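Local structure of NIPSNAP domain-containing protein (Burkholderia xenovorans, 5KAK) at residues E[13-18]-E[100-105]; E[24-29]-E[90-95]; E[35-40]-E[82-87]. The protein is of unknown function but belongs to the NipSnap family, whose domain falls in the dimeric alpha-beta barrel clan. One frame throughout, in Å; residues are numbered along the deposited sequence.

Interaction 1: residues E[13-18]-E[100-105]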
loop_
_atom_site.group_PDB
_atom_site.type_symbol
_atom_site.label_atom_id
_atom_site.label_comp_id
_atom_site.label_asym_id
_atom_site.label_seq_id
_atom_site.Cartn_x
_atom_site.Cartn_y
_atom_site.Cartn_z
ATOM N N GLU E 13 -10.182 -2.872 16.796
ATOM C CA GLU E 13 -10.157 -1.610 16.070
ATOM C C GLU E 13 -10.766 -1.843 14.694
ATOM O O GLU E 13 -10.348 -2.753 13.975
ATOM C CB GLU E 13 -8.735 -1.065 15.949
ATOM C CG GLU E 13 -8.708 0.277 15.247
ATOM C CD GLU E 13 -7.352 0.954 15.289
ATOM O OE1 GLU E 13 -6.318 0.270 15.473
ATOM O OE2 GLU E 13 -7.332 2.188 15.129
ATOM N N ARG E 14 -11.793 -1.067 14.352
ATOM C CA ARG E 14 -12.418 -1.152 13.043
ATOM C C ARG E 14 -12.170 0.160 12.315
ATOM O O ARG E 14 -12.309 1.241 12.899
ATOM C CB ARG E 14 -13.923 -1.468 13.160
ATOM C CG ARG E 14 -14.154 -2.834 13.807
ATOM C CD ARG E 14 -15.628 -3.153 13.925
ATOM N NE ARG E 14 -16.275 -3.374 12.636
ATOM C CZ ARG E 14 -16.282 -4.540 11.983
ATOM N NH1 ARG E 14 -15.650 -5.593 12.472
ATOM N NH2 ARG E 14 -16.935 -4.656 10.835
ATOM N N ILE E 15 -11.744 0.057 11.064
ATOM C CA ILE E 15 -11.320 1.204 10.268
ATOM C C ILE E 15 -12.100 1.151 8.960
ATOM O O ILE E 15 -11.892 0.234 8.153
ATOM C CB ILE E 15 -9.806 1.177 10.004
ATOM C CG1 ILE E 15 -9.005 1.108 11.317
ATOM C CG2 ILE E 15 -9.409 2.346 9.134
ATOM C CD1 ILE E 15 -7.529 0.761 11.103
ATOM N N TYR E 16 -13.028 2.094 8.761
ATOM C CA TYR E 16 -13.819 2.139 7.538
ATOM C C TYR E 16 -13.413 3.328 6.687
ATOM O O TYR E 16 -13.365 4.468 7.170
ATOM C CB TYR E 16 -15.315 2.243 7.821
ATOM C CG TYR E 16 -15.947 1.168 8.664
ATOM C CD1 TYR E 16 -15.323 -0.062 8.894
ATOM C CD2 TYR E 16 -17.197 1.380 9.192
ATOM C CE1 TYR E 16 -15.946 -1.029 9.665
ATOM C CE2 TYR E 16 -17.823 0.431 9.950
ATOM C CZ TYR E 16 -17.197 -0.770 10.194
ATOM O OH TYR E 16 -17.876 -1.686 10.973
ATOM N N ASP E 17 -13.117 3.066 5.425
ATOM C CA ASP E 17 -12.914 4.140 4.469
ATOM C C ASP E 17 -14.238 4.423 3.773
ATOM O O ASP E 17 -14.899 3.501 3.302
ATOM C CB ASP E 17 -11.839 3.775 3.462
ATOM C CG ASP E 17 -10.492 3.547 4.113
ATOM O OD1 ASP E 17 -10.001 4.469 4.793
ATOM O OD2 ASP E 17 -9.945 2.437 3.965
ATOM N N LEU E 18 -14.607 5.697 3.709
ATOM C CA LEU E 18 -15.910 6.126 3.222
ATOM C C LEU E 18 -15.790 6.824 1.876
ATOM O O LEU E 18 -14.711 7.256 1.474
ATOM C CB LEU E 18 -16.569 7.077 4.231
ATOM C CG LEU E 18 -16.704 6.459 5.623
ATOM C CD1 LEU E 18 -17.330 7.431 6.599
ATOM C CD2 LEU E 18 -17.555 5.225 5.509
ATOM N N GLN E 100 -11.669 -2.592 7.269
ATOM C CA GLN E 100 -10.605 -3.407 7.858
ATOM C C GLN E 100 -10.811 -3.493 9.367
ATOM O O GLN E 100 -11.386 -2.585 9.977
ATOM C CB GLN E 100 -9.225 -2.813 7.523
ATOM C CG GLN E 100 -8.131 -3.060 8.551
ATOM C CD GLN E 100 -6.821 -2.385 8.183
ATOM O OE1 GLN E 100 -6.719 -1.716 7.155
ATOM N NE2 GLN E 100 -5.817 -2.559 9.022
ATOM N N ASN E 101 -10.320 -4.582 9.980
ATOM C CA ASN E 101 -10.259 -4.631 11.436
ATOM C C ASN E 101 -8.958 -5.278 11.890
ATOM O O ASN E 101 -8.226 -5.892 11.112
ATOM C CB ASN E 101 -11.482 -5.312 12.096
ATOM C CG ASN E 101 -11.754 -6.746 11.612
ATOM O OD1 ASN E 101 -11.265 -7.196 10.578
ATOM N ND2 ASN E 101 -12.567 -7.470 12.390
ATOM N N LYS E 102 -8.642 -5.007 13.150
ATOM C CA LYS E 102 -7.480 -5.531 13.855
ATOM C C LYS E 102 -7.917 -5.958 15.239
ATOM O O LYS E 102 -8.806 -5.346 15.845
ATOM C CB LYS E 102 -6.351 -4.504 14.045
ATOM C CG LYS E 102 -5.916 -3.729 12.845
ATOM C CD LYS E 102 -4.988 -2.616 13.309
ATOM C CE LYS E 102 -4.619 -1.729 12.137
ATOM N NZ LYS E 102 -3.564 -0.735 12.463
ATOM N N ILE E 103 -7.264 -6.985 15.767
ATOM C CA ILE E 103 -7.459 -7.388 17.158
ATOM C C ILE E 103 -6.244 -6.922 17.941
ATOM O O ILE E 103 -5.106 -7.303 17.630
ATOM C CB ILE E 103 -7.702 -8.898 17.305
ATOM C CG1 ILE E 103 -9.050 -9.254 16.684
ATOM C CG2 ILE E 103 -7.696 -9.299 18.784
ATOM C CD1 ILE E 103 -10.250 -8.547 17.346
ATOM N N LEU E 104 -6.485 -6.045 18.911
ATOM C CA LEU E 104 -5.440 -5.395 19.686
ATOM C C LEU E 104 -5.397 -5.996 21.086
ATOM O O LEU E 104 -6.436 -6.341 21.646
ATOM C CB LEU E 104 -5.700 -3.892 19.779
ATOM C CG LEU E 104 -5.808 -3.212 18.412
ATOM C CD1 LEU E 104 -6.221 -1.750 18.519
ATOM C CD2 LEU E 104 -4.463 -3.359 17.707
ATOM N N LEU E 105 -4.187 -6.131 21.646
ATOM C CA LEU E 105 -4.047 -6.589 23.019
ATOM C C LEU E 105 -3.437 -5.483 23.863
ATOM O O LEU E 105 -2.433 -4.881 23.449
ATOM C CB LEU E 105 -3.180 -7.842 23.087
ATOM C CG LEU E 105 -3.741 -9.027 22.291
ATOM C CD1 LEU E 105 -2.771 -10.205 22.333
ATOM C CD2 LEU E 105 -5.091 -9.446 22.830
HETATM O O HOH W 1 -4.410 1.214 13.911
#
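Glu13 and Lys102 form an antiparallel hydrogen-bonded pair on one face of the sheet. Glu13 sets CG anti to its backbone N (chi1 -178°); both chains run extended and side by side, and OE1 of Glu13 lies 3.8 Å from CD of Lys102. Its distance to NZ of Lys102 is 4.2 Å, beyond a salt bridge. A water bridges the gap, accepting a bond of 2.6 Å from NZ of Lys102 and also bonded to OE1 of Glu13; NZ has a further partner in Gln58 of a second subunit. CD1 of Leu104 lies 3.7 Å from CB of Glu13, and CD1 of Ile15 comes 4.0 Å from CE of Lys102. Lysine suits this place: its aliphatic stem packs on Ile15 while its amine reaches polar partners.

Strand 10-18 here pairs with 96-106, an outer strand of the chain's four-stranded antiparallel sheet, the ferredoxin-like alpha+beta arrangement expected of the dimeric alpha-beta barrel clan. Ile15 N gives Gln100 O a nearly straight bond of 2.9 Å (171°). Further along strand 96-106, Ile103 to Leu105 pair with a strand of the second subunit, which continues the sheet.

On the other face, Arg14 and Asn101 form a non-hydrogen-bonded pair, guanidinium and amide planes 72° apart. Glu12 OE1 makes a salt bridge with NH1 of Arg14 and a hydrogen bond with ND2 of Asn101, which lets two donors sit close. The arginine chain bends at its third torsion, and NE and NH2 grip Tyr16 OH side-on, in the guanidinium plane. OD1 of Asn101 accepts from Gly54 of a third subunit.

Interaction 2: residues E[24-29]-E[90-95]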
loop_
_atom_site.group_PDB
_atom_site.type_symbol
_atom_site.label_atom_id
_atom_site.label_comp_id
_atom_site.label_asym_id
_atom_site.label_seq_id
_atom_site.Cartn_x
_atom_site.Cartn_y
_atom_site.Cartn_z
ATOM N N ARG E 24 -19.487 13.039 7.476
ATOM C CA ARG E 24 -20.485 13.873 8.140
ATOM C C ARG E 24 -21.823 13.145 8.237
ATOM O O ARG E 24 -22.420 13.053 9.318
ATOM C CB ARG E 24 -20.639 15.206 7.398
ATOM N N GLU E 25 -22.294 12.597 7.115
ATOM C CA GLU E 25 -23.536 11.836 7.131
ATOM C C GLU E 25 -23.417 10.589 7.994
ATOM O O GLU E 25 -24.364 10.236 8.713
ATOM C CB GLU E 25 -23.941 11.445 5.717
ATOM C CG GLU E 25 -25.377 10.963 5.657
ATOM C CD GLU E 25 -25.791 10.499 4.285
ATOM O OE1 GLU E 25 -25.294 11.067 3.287
ATOM O OE2 GLU E 25 -26.618 9.564 4.209
ATOM N N PHE E 26 -22.280 9.887 7.897
ATOM C CA PHE E 26 -22.024 8.710 8.724
ATOM C C PHE E 26 -22.194 9.048 10.205
ATOM O O PHE E 26 -22.959 8.390 10.927
ATOM C CB PHE E 26 -20.614 8.181 8.421
ATOM C CG PHE E 26 -20.286 6.862 9.073
ATOM C CD1 PHE E 26 -19.978 6.803 10.413
ATOM C CD2 PHE E 26 -20.247 5.680 8.327
ATOM C CE1 PHE E 26 -19.664 5.606 11.014
ATOM C CE2 PHE E 26 -19.930 4.481 8.917
ATOM C CZ PHE E 26 -19.634 4.434 10.261
ATOM N N ALA E 27 -21.527 10.116 10.654
ATOM C CA ALA E 27 -21.645 10.563 12.040
ATOM C C ALA E 27 -23.076 10.945 12.387
ATOM O O ALA E 27 -23.563 10.625 13.479
ATOM C CB ALA E 27 -20.708 11.748 12.284
ATOM N N GLN E 28 -23.758 11.657 11.487
ATOM C CA GLN E 28 -25.151 12.009 11.719
ATOM C C GLN E 28 -25.998 10.766 11.940
ATOM O O GLN E 28 -26.827 10.720 12.853
ATOM C CB GLN E 28 -25.693 12.819 10.540
ATOM C CG GLN E 28 -25.261 14.277 10.529
ATOM C CD GLN E 28 -25.912 15.064 9.396
ATOM O OE1 GLN E 28 -26.367 14.488 8.402
ATOM N NE2 GLN E 28 -25.962 16.388 9.544
ATOM N N HIS E 29 -25.824 9.749 11.094
ATOM C CA HIS E 29 -26.676 8.573 11.214
ATOM C C HIS E 29 -26.436 7.875 12.541
ATOM O O HIS E 29 -27.386 7.425 13.194
ATOM C CB HIS E 29 -26.430 7.612 10.051
ATOM C CG HIS E 29 -27.026 8.067 8.752
ATOM N ND1 HIS E 29 -28.365 8.348 8.603
ATOM C CD2 HIS E 29 -26.460 8.275 7.540
ATOM C CE1 HIS E 29 -28.599 8.717 7.355
ATOM N NE2 HIS E 29 -27.457 8.681 6.692
ATOM N N LYS E 90 -29.935 0.773 4.910
ATOM C CA LYS E 90 -30.534 2.033 4.483
ATOM C C LYS E 90 -29.527 3.177 4.529
ATOM O O LYS E 90 -29.429 3.965 3.579
ATOM C CB LYS E 90 -31.749 2.352 5.362
ATOM C CG LYS E 90 -32.490 3.628 4.992
ATOM C CD LYS E 90 -33.575 3.957 6.016
ATOM C CE LYS E 90 -34.489 5.059 5.516
ATOM N NZ LYS E 90 -33.725 6.235 5.010
ATOM N N ASN E 91 -28.756 3.277 5.615
ATOM C CA ASN E 91 -28.046 4.513 5.904
ATOM C C ASN E 91 -26.537 4.447 5.773
ATOM O O ASN E 91 -25.937 5.452 5.401
ATOM C CB ASN E 91 -28.369 4.987 7.323
ATOM C CG ASN E 91 -29.840 5.237 7.514
ATOM O OD1 ASN E 91 -30.393 6.189 6.956
ATOM N ND2 ASN E 91 -30.491 4.384 8.290
ATOM N N ILE E 92 -25.905 3.325 6.102
ATOM C CA ILE E 92 -24.450 3.258 6.168
ATOM C C ILE E 92 -23.857 2.576 4.944
ATOM O O ILE E 92 -22.836 3.025 4.414
ATOM C CB ILE E 92 -23.998 2.557 7.466
ATOM C CG1 ILE E 92 -24.460 3.347 8.702
ATOM C CG2 ILE E 92 -22.481 2.369 7.468
ATOM C CD1 ILE E 92 -24.088 4.815 8.693
ATOM N N GLN E 93 -24.474 1.480 4.511
ATOM C CA GLN E 93 -24.017 0.750 3.330
ATOM C C GLN E 93 -23.665 1.648 2.147
ATOM O O GLN E 93 -22.598 1.438 1.546
ATOM C CB GLN E 93 -25.093 -0.277 2.947
ATOM C CG GLN E 93 -24.806 -1.007 1.667
ATOM C CD GLN E 93 -23.644 -1.953 1.816
ATOM O OE1 GLN E 93 -23.484 -2.579 2.861
ATOM N NE2 GLN E 93 -22.814 -2.051 0.782
ATOM N N PRO E 94 -24.476 2.644 1.763
ATOM C CA PRO E 94 -24.113 3.484 0.608
ATOM C C PRO E 94 -22.884 4.358 0.816
ATOM O O PRO E 94 -22.371 4.910 -0.173
ATOM C CB PRO E 94 -25.357 4.351 0.396
ATOM C CG PRO E 94 -26.461 3.620 1.100
ATOM C CD PRO E 94 -25.823 2.979 2.267
ATOM N N LEU E 95 -22.397 4.509 2.044
ATOM C CA LEU E 95 -21.251 5.364 2.313
ATOM C C LEU E 95 -19.953 4.589 2.386
ATOM O O LEU E 95 -18.885 5.215 2.419
ATOM C CB LEU E 95 -21.443 6.134 3.626
ATOM C CG LEU E 95 -22.753 6.887 3.849
ATOM C CD1 LEU E 95 -22.894 7.335 5.305
ATOM C CD2 LEU E 95 -22.825 8.090 2.926
HETATM O O HOH W 2 -26.368 6.919 3.310
#
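Glu25 OE2 is gripped by His29 of its own helix and by a water that also bonds Asn91. One turn along the helix, His29 NE2 donates to the anti lone pair of Glu25 OE2 at 2.8 Å (161°), with OE2 close to the imidazole plane. The water donates both to OE2 of Glu25 and, at 2.6 Å, to the backbone O of Asn91.

With its edge held by Glu25, the imidazole offers a face to Asn91: CB sits over the centre of the His29 ring at 3.5 Å, a CH-pi contact. OD1 of Asn91 stands on the same side of the ring, 3.1 Å from CE1 of His29, and is not hydrogen-bonded to it; the amide is turned 39° from the ring.

Here helix 23-42 packs on the end of helix 82-92, which widens into a pi-type turn at 90-92 before the 3-10 segment 93-95. Deeper in the contact, toward strand 10-18, CG2 of Ile92 touches CE2 of Phe26 at 3.6 Å, while CD1 of Ile92 lies over one face of that ring. Phe30 stacks on Phe26, and Tyr16 and Leu18 of strand 10-18 pack against it. From the 3-10 segment, CD1 of Leu95 reaches CB of Phe26 at 4.0 Å.

Interaction 3: residues E[35-40]-E[82-87]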
loop_
_atom_site.group_PDB
_atom_site.type_symbol
_atom_site.label_atom_id
_atom_site.label_comp_id
_atom_site.label_asym_id
_atom_site.label_seq_id
_atom_site.Cartn_x
_atom_site.Cartn_y
_atom_site.Cartn_z
ATOM N N ILE E 35 -26.011 4.474 17.033
ATOM C CA ILE E 35 -25.256 4.095 18.223
ATOM C C ILE E 35 -26.201 3.610 19.315
ATOM O O ILE E 35 -25.824 2.752 20.127
ATOM C CB ILE E 35 -24.351 5.253 18.693
ATOM C CG1 ILE E 35 -23.195 4.719 19.546
ATOM C CG2 ILE E 35 -25.148 6.308 19.459
ATOM C CD1 ILE E 35 -22.229 3.804 18.782
ATOM N N ALA E 36 -27.443 4.107 19.330
ATOM C CA ALA E 36 -28.431 3.616 20.283
ATOM C C ALA E 36 -28.729 2.145 20.053
ATOM O O ALA E 36 -29.128 1.438 20.985
ATOM C CB ALA E 36 -29.719 4.432 20.179
ATOM N N ILE E 37 -28.569 1.676 18.817
ATOM C CA ILE E 37 -28.706 0.254 18.532
ATOM C C ILE E 37 -27.448 -0.495 18.947
ATOM O O ILE E 37 -27.511 -1.509 19.650
ATOM C CB ILE E 37 -28.995 0.026 17.039
ATOM C CG1 ILE E 37 -30.232 0.781 16.588
ATOM C CG2 ILE E 37 -29.157 -1.455 16.748
ATOM C CD1 ILE E 37 -30.406 0.762 15.089
ATOM N N GLN E 38 -26.284 -0.002 18.502
ATOM C CA GLN E 38 -25.078 -0.816 18.518
ATOM C C GLN E 38 -24.392 -0.826 19.877
ATOM O O GLN E 38 -23.954 -1.881 20.335
ATOM C CB GLN E 38 -24.111 -0.327 17.435
ATOM C CG GLN E 38 -22.846 -1.176 17.300
ATOM C CD GLN E 38 -21.833 -0.570 16.345
ATOM O OE1 GLN E 38 -21.723 0.649 16.237
ATOM N NE2 GLN E 38 -21.098 -1.421 15.636
ATOM N N ARG E 39 -24.293 0.322 20.539
ATOM C CA ARG E 39 -23.530 0.373 21.783
ATOM C C ARG E 39 -24.088 -0.520 22.886
ATOM O O ARG E 39 -23.282 -1.180 23.564
ATOM C CB ARG E 39 -23.415 1.822 22.272
ATOM C CG ARG E 39 -22.556 1.961 23.530
ATOM C CD ARG E 39 -22.029 3.371 23.695
ATOM N NE ARG E 39 -23.024 4.366 23.321
ATOM C CZ ARG E 39 -22.796 5.675 23.291
ATOM N NH1 ARG E 39 -21.606 6.150 23.628
ATOM N NH2 ARG E 39 -23.760 6.509 22.929
ATOM N N PRO E 40 -25.401 -0.602 23.128
ATOM C CA PRO E 40 -25.856 -1.486 24.214
ATOM C C PRO E 40 -25.544 -2.949 23.962
ATOM O O PRO E 40 -25.351 -3.705 24.922
ATOM C CB PRO E 40 -27.373 -1.246 24.264
ATOM C CG PRO E 40 -27.603 0.027 23.499
ATOM C CD PRO E 40 -26.531 0.074 22.466
ATOM N N PRO E 82 -32.762 -7.542 13.292
ATOM C CA PRO E 82 -33.327 -6.927 12.079
ATOM C C PRO E 82 -33.207 -5.419 12.061
ATOM O O PRO E 82 -33.033 -4.841 10.983
ATOM C CB PRO E 82 -34.794 -7.369 12.118
ATOM C CG PRO E 82 -34.787 -8.614 12.934
ATOM C CD PRO E 82 -33.721 -8.431 13.965
ATOM N N GLU E 83 -33.299 -4.766 13.221
ATOM C CA GLU E 83 -33.185 -3.312 13.269
ATOM C C GLU E 83 -31.800 -2.862 12.839
ATOM O O GLU E 83 -31.651 -1.876 12.105
ATOM C CB GLU E 83 -33.479 -2.814 14.684
ATOM C CG GLU E 83 -33.381 -1.313 14.865
ATOM C CD GLU E 83 -33.501 -0.888 16.319
ATOM O OE1 GLU E 83 -33.119 -1.677 17.215
ATOM O OE2 GLU E 83 -33.979 0.242 16.564
ATOM N N TRP E 84 -30.775 -3.569 13.296
ATOM C CA TRP E 84 -29.416 -3.235 12.898
ATOM C C TRP E 84 -29.212 -3.465 11.404
ATOM O O TRP E 84 -28.673 -2.601 10.705
ATOM C CB TRP E 84 -28.422 -4.057 13.711
ATOM C CG TRP E 84 -26.989 -3.832 13.307
ATOM C CD1 TRP E 84 -26.168 -4.716 12.681
ATOM C CD2 TRP E 84 -26.225 -2.639 13.498
ATOM N NE1 TRP E 84 -24.926 -4.153 12.477
ATOM C CE2 TRP E 84 -24.935 -2.878 12.973
ATOM C CE3 TRP E 84 -26.500 -1.395 14.073
ATOM C CZ2 TRP E 84 -23.925 -1.915 13.001
ATOM C CZ3 TRP E 84 -25.500 -0.444 14.105
ATOM C CH2 TRP E 84 -24.227 -0.703 13.568
ATOM N N GLN E 85 -29.628 -4.632 10.897
ATOM C CA GLN E 85 -29.436 -4.917 9.477
ATOM C C GLN E 85 -30.096 -3.850 8.613
ATOM O O GLN E 85 -29.498 -3.372 7.641
ATOM C CB GLN E 85 -29.984 -6.304 9.128
ATOM C CG GLN E 85 -29.213 -7.464 9.741
ATOM C CD GLN E 85 -27.862 -7.700 9.074
ATOM O OE1 GLN E 85 -27.584 -7.176 7.994
ATOM N NE2 GLN E 85 -27.016 -8.501 9.717
ATOM N N GLU E 86 -31.317 -3.442 8.970
ATOM C CA GLU E 86 -32.005 -2.418 8.187
ATOM C C GLU E 86 -31.297 -1.070 8.286
ATOM O O GLU E 86 -31.136 -0.375 7.278
ATOM C CB GLU E 86 -33.463 -2.298 8.638
ATOM C CG GLU E 86 -34.200 -1.106 8.046
ATOM C CD GLU E 86 -34.347 -1.190 6.536
ATOM O OE1 GLU E 86 -34.124 -2.283 5.961
ATOM O OE2 GLU E 86 -34.695 -0.155 5.926
ATOM N N TYR E 87 -30.860 -0.688 9.490
ATOM C CA TYR E 87 -30.159 0.584 9.651
ATOM C C TYR E 87 -28.901 0.640 8.789
ATOM O O TYR E 87 -28.638 1.652 8.127
ATOM C CB TYR E 87 -29.814 0.811 11.123
ATOM C CG TYR E 87 -28.760 1.871 11.333
ATOM C CD1 TYR E 87 -29.095 3.210 11.360
ATOM C CD2 TYR E 87 -27.421 1.531 11.497
ATOM C CE1 TYR E 87 -28.139 4.181 11.537
ATOM C CE2 TYR E 87 -26.455 2.500 11.671
ATOM C CZ TYR E 87 -26.817 3.821 11.688
ATOM O OH TYR E 87 -25.860 4.788 11.871
#
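Ile37 meets Glu83, Trp84 and Tyr87, burying more area than any other residue where helices 23-42 and 82-92 meet; their short segments cross at -129° with axes 10.2 Å apart. Its CG1 is anti to the carbonyl carbon, and an extended second torsion sends CD1 outward to meet CG of Glu83 at 3.6 Å and CB of Tyr87 at 4.0 Å. The other branch, CG2, rests 3.8 Å from CE3 of Trp84. A beta-branched residue suits this place because its two arms serve different neighbours. Glu83, which is exposed to solvent, is extended too, and its CG and carboxylate group lie against Ile37, CD of Glu83 standing 3.7 Å from CG1 of Ile37.

The second kind of contact is amide against indole. Gln38 has CG anti to its backbone N (chi1 -176°) and extends beyond it beside the six-membered ring of Trp84. Its CB lies 3.6 Å from CZ3 of Trp84, and further out CD of Gln38 is 3.7 Å from CH2 of Trp84. The amide and indole planes are 31° apart. Phe30 and Leu78 also touch both Gln38 and Trp84.

No hydrogen bond joins the two segments, so the fit probably depends on shape and dispersion rather than directional bonds.

Overall arrangement
Interactions 2 and 3 both join helix 23-42 to helix 82-92, their centres about 13 Å apart, and meet where Tyr87 OH lies 3.6 Å from Ile92 CD1. Interaction 1 instead joins the two strands that precede and follow these helices in the chain. It touches interaction 2, with Leu18 CD1 3.8 Å from Phe26 CD2, but not interaction 3. All three are largely buried, though interaction 3 has the exposed Glu83 at its margin. The chemistry changes with place: backbone bonds and polar side chains that also bind other subunits in the sheet, a histidine-carboxylate pair beside an apolar group in interaction 2, and side-chain packing alone in interaction 3.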